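Local coordinates for transposon Tn7 transposition protein TnsA (Escherichia coli, PDB 1F1Z) that forms the Tn7 transposase together with TnsB and carries out the 5'-strand breakage of Tn7 transposition as a metal-dependent endonuclease, at residues R46-K51 and N238-F243. Residues are numbered along the deposited sequence; the frame is centred on the assembly and turned at random.
Sequences RIYSHK and NGFIKF
With CG set anti to its carbonyl carbon (chi1 -70°), His50 sets its imidazole against segment 238-243, while Lys242, its own CG also anti to the carbonyl carbon and its chi2 extended, places CD over one face of that ring before a bend at chi3 turns CE and NZ off the line of the chain. The two side chains run past each other in opposite senses, and Lys242 CD stands 3.4 Å from the centre of the His50 ring, almost on the ring normal, a CH-pi contact. The ring edge meets the backbone instead: His50 NE2 gives a weak hydrogen bond to Phe240 O (3.1 Å, 136° at the hydrogen), a carbonyl also bound by the hydroxyl of Ser260. With an alanine in place of His50, Lys242 CD is likely to lose the ring face beneath it and Phe240 O one of its donors. Tyr48 N makes a much straighter bond to Asn238 O (2.9 Å, 172°). Beyond it the Tyr48 ring turns its edge to Gly239 O, and Tyr48 CB rests 3.9 Å from Phe240 CE2, the two rings lying obliquely to one another. Gly239, at positive phi, ends helix 227-237 in a Schellman motif; a side chain there would also strike Tyr48 O and Ile47 CG2. Two waters bridge the segments, one from Arg46 O to Asn238 OD1, the other between the ammonium groups of Lys51 and Lys242. Lys51 NZ and Lys242 NZ stand 4.6 Å apart, their like charges probably eased by the salt bridge of Lys242 to Glu71, while Lys51 is held by the carbonyls of Glu73 and Val76. The contact thus joins the end of strand 45-48, paired with 55-58 and packed through Ile47 on helix 61-72, to the C-terminal region, where helix 227-237 leads into strand 241-242 and its partner 258-259.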
loop_
_atom_site.group_PDB
_atom_site.type_symbol
_atom_site.label_atom_id
_atom_site.label_comp_id
_atom_site.label_asym_id
_atom_site.label_seq_id
_atom_site.Cartn_x
_atom_site.Cartn_y
_atom_site.Cartn_z
ATOM N N ARG A 46 -0.594 -6.677 3.879
ATOM C CA ARG A 46 -0.705 -7.275 2.557
ATOM C C ARG A 46 -2.123 -6.911 2.148
ATOM O O ARG A 46 -3.087 -7.472 2.666
ATOM C CB ARG A 46 -0.526 -8.792 2.609
ATOM C CG ARG A 46 0.844 -9.238 3.099
ATOM C CD ARG A 46 1.073 -10.705 2.833
ATOM N NE ARG A 46 1.297 -10.966 1.412
ATOM C CZ ARG A 46 0.637 -11.867 0.687
ATOM N NH1 ARG A 46 -0.316 -12.612 1.244
ATOM N NH2 ARG A 46 0.944 -12.026 -0.597
ATOM N N ILE A 47 -2.241 -5.913 1.279
ATOM C CA ILE A 47 -3.534 -5.412 0.836
ATOM C C ILE A 47 -3.658 -5.624 -0.662
ATOM O O ILE A 47 -2.676 -5.532 -1.387
ATOM C CB ILE A 47 -3.647 -3.896 1.144
ATOM C CG1 ILE A 47 -3.237 -3.608 2.598
ATOM C CG2 ILE A 47 -5.044 -3.402 0.883
ATOM C CD1 ILE A 47 -4.035 -4.374 3.668
ATOM N N TYR A 48 -4.860 -5.945 -1.117
ATOM C CA TYR A 48 -5.112 -6.159 -2.533
ATOM C C TYR A 48 -5.337 -4.812 -3.215
ATOM O O TYR A 48 -5.792 -3.859 -2.589
ATOM C CB TYR A 48 -6.338 -7.062 -2.709
ATOM C CG TYR A 48 -6.807 -7.262 -4.143
ATOM C CD1 TYR A 48 -6.211 -8.216 -4.967
ATOM C CD2 TYR A 48 -7.862 -6.503 -4.662
ATOM C CE1 TYR A 48 -6.650 -8.405 -6.274
ATOM C CE2 TYR A 48 -8.303 -6.682 -5.958
ATOM C CZ TYR A 48 -7.697 -7.636 -6.757
ATOM O OH TYR A 48 -8.125 -7.803 -8.050
ATOM N N SER A 49 -5.038 -4.753 -4.505
ATOM C CA SER A 49 -5.207 -3.540 -5.289
ATOM C C SER A 49 -6.051 -3.829 -6.521
ATOM O O SER A 49 -5.809 -4.803 -7.240
ATOM C CB SER A 49 -3.831 -3.010 -5.722
ATOM O OG SER A 49 -3.904 -2.088 -6.802
ATOM N N HIS A 50 -7.045 -2.984 -6.760
ATOM C CA HIS A 50 -7.893 -3.138 -7.932
ATOM C C HIS A 50 -7.115 -2.765 -9.182
ATOM O O HIS A 50 -7.229 -3.419 -10.219
ATOM C CB HIS A 50 -9.117 -2.236 -7.839
ATOM C CG HIS A 50 -10.097 -2.654 -6.795
ATOM N ND1 HIS A 50 -11.441 -2.357 -6.876
ATOM C CD2 HIS A 50 -9.930 -3.329 -5.635
ATOM C CE1 HIS A 50 -12.059 -2.828 -5.807
ATOM N NE2 HIS A 50 -11.165 -3.423 -5.040
ATOM N N LYS A 51 -6.309 -1.717 -9.072
ATOM C CA LYS A 51 -5.523 -1.244 -10.193
ATOM C C LYS A 51 -4.526 -2.289 -10.689
ATOM O O LYS A 51 -4.479 -2.589 -11.878
ATOM C CB LYS A 51 -4.773 0.022 -9.797
ATOM C CG LYS A 51 -5.647 1.177 -9.356
ATOM C CD LYS A 51 -4.777 2.302 -8.816
ATOM C CE LYS A 51 -5.597 3.505 -8.415
ATOM N NZ LYS A 51 -6.425 3.984 -9.546
ATOM N N ASN A 238 -8.859 -5.640 3.678
ATOM C CA ASN A 238 -7.990 -6.457 2.842
ATOM C C ASN A 238 -7.855 -5.930 1.426
ATOM O O ASN A 238 -7.073 -6.460 0.642
ATOM C CB ASN A 238 -8.430 -7.914 2.831
ATOM C CG ASN A 238 -8.041 -8.647 4.093
ATOM O OD1 ASN A 238 -7.144 -9.489 4.084
ATOM N ND2 ASN A 238 -8.718 -8.341 5.188
ATOM N N GLY A 239 -8.651 -4.919 1.084
ATOM C CA GLY A 239 -8.551 -4.305 -0.236
ATOM C C GLY A 239 -9.486 -4.777 -1.330
ATOM O O GLY A 239 -9.422 -4.288 -2.465
ATOM N N PHE A 240 -10.378 -5.699 -0.993
ATOM C CA PHE A 240 -11.328 -6.223 -1.966
ATOM C C PHE A 240 -12.447 -5.204 -2.203
ATOM O O PHE A 240 -13.076 -5.183 -3.271
ATOM C CB PHE A 240 -11.864 -7.571 -1.484
ATOM C CG PHE A 240 -10.772 -8.560 -1.130
ATOM C CD1 PHE A 240 -10.635 -9.035 0.175
ATOM C CD2 PHE A 240 -9.870 -8.991 -2.099
ATOM C CE1 PHE A 240 -9.614 -9.918 0.503
ATOM C CE2 PHE A 240 -8.854 -9.865 -1.783
ATOM C CZ PHE A 240 -8.724 -10.333 -0.478
ATOM N N ILE A 241 -12.637 -4.330 -1.216
ATOM C CA ILE A 241 -13.632 -3.260 -1.259
ATOM C C ILE A 241 -12.868 -1.940 -1.056
ATOM O O ILE A 241 -12.052 -1.847 -0.139
ATOM C CB ILE A 241 -14.667 -3.407 -0.097
ATOM C CG1 ILE A 241 -15.500 -4.684 -0.263
ATOM C CG2 ILE A 241 -15.561 -2.172 -0.014
ATOM C CD1 ILE A 241 -16.525 -4.915 0.848
ATOM N N LYS A 242 -13.097 -0.954 -1.924
ATOM C CA LYS A 242 -12.455 0.367 -1.825
ATOM C C LYS A 242 -13.563 1.375 -1.545
ATOM O O LYS A 242 -14.664 1.244 -2.076
ATOM C CB LYS A 242 -11.784 0.768 -3.150
ATOM C CG LYS A 242 -10.449 0.110 -3.436
ATOM C CD LYS A 242 -10.082 0.214 -4.914
ATOM C CE LYS A 242 -9.874 1.652 -5.394
ATOM N NZ LYS A 242 -9.354 1.719 -6.799
ATOM N N PHE A 243 -13.281 2.387 -0.735
ATOM C CA PHE A 243 -14.275 3.413 -0.432
ATOM C C PHE A 243 -13.643 4.809 -0.418
ATOM O O PHE A 243 -12.437 4.962 -0.634
ATOM C CB PHE A 243 -14.941 3.124 0.915
ATOM C CG PHE A 243 -14.080 3.431 2.106
ATOM C CD1 PHE A 243 -14.317 4.576 2.863
ATOM C CD2 PHE A 243 -13.082 2.557 2.508
ATOM C CE1 PHE A 243 -13.581 4.840 4.004
ATOM C CE2 PHE A 243 -12.335 2.811 3.651
ATOM C CZ PHE A 243 -12.587 3.955 4.402
HETATM O O HOH W 1 -4.475 -9.714 3.640
HETATM O O HOH W 2 -8.716 4.343 -8.189
#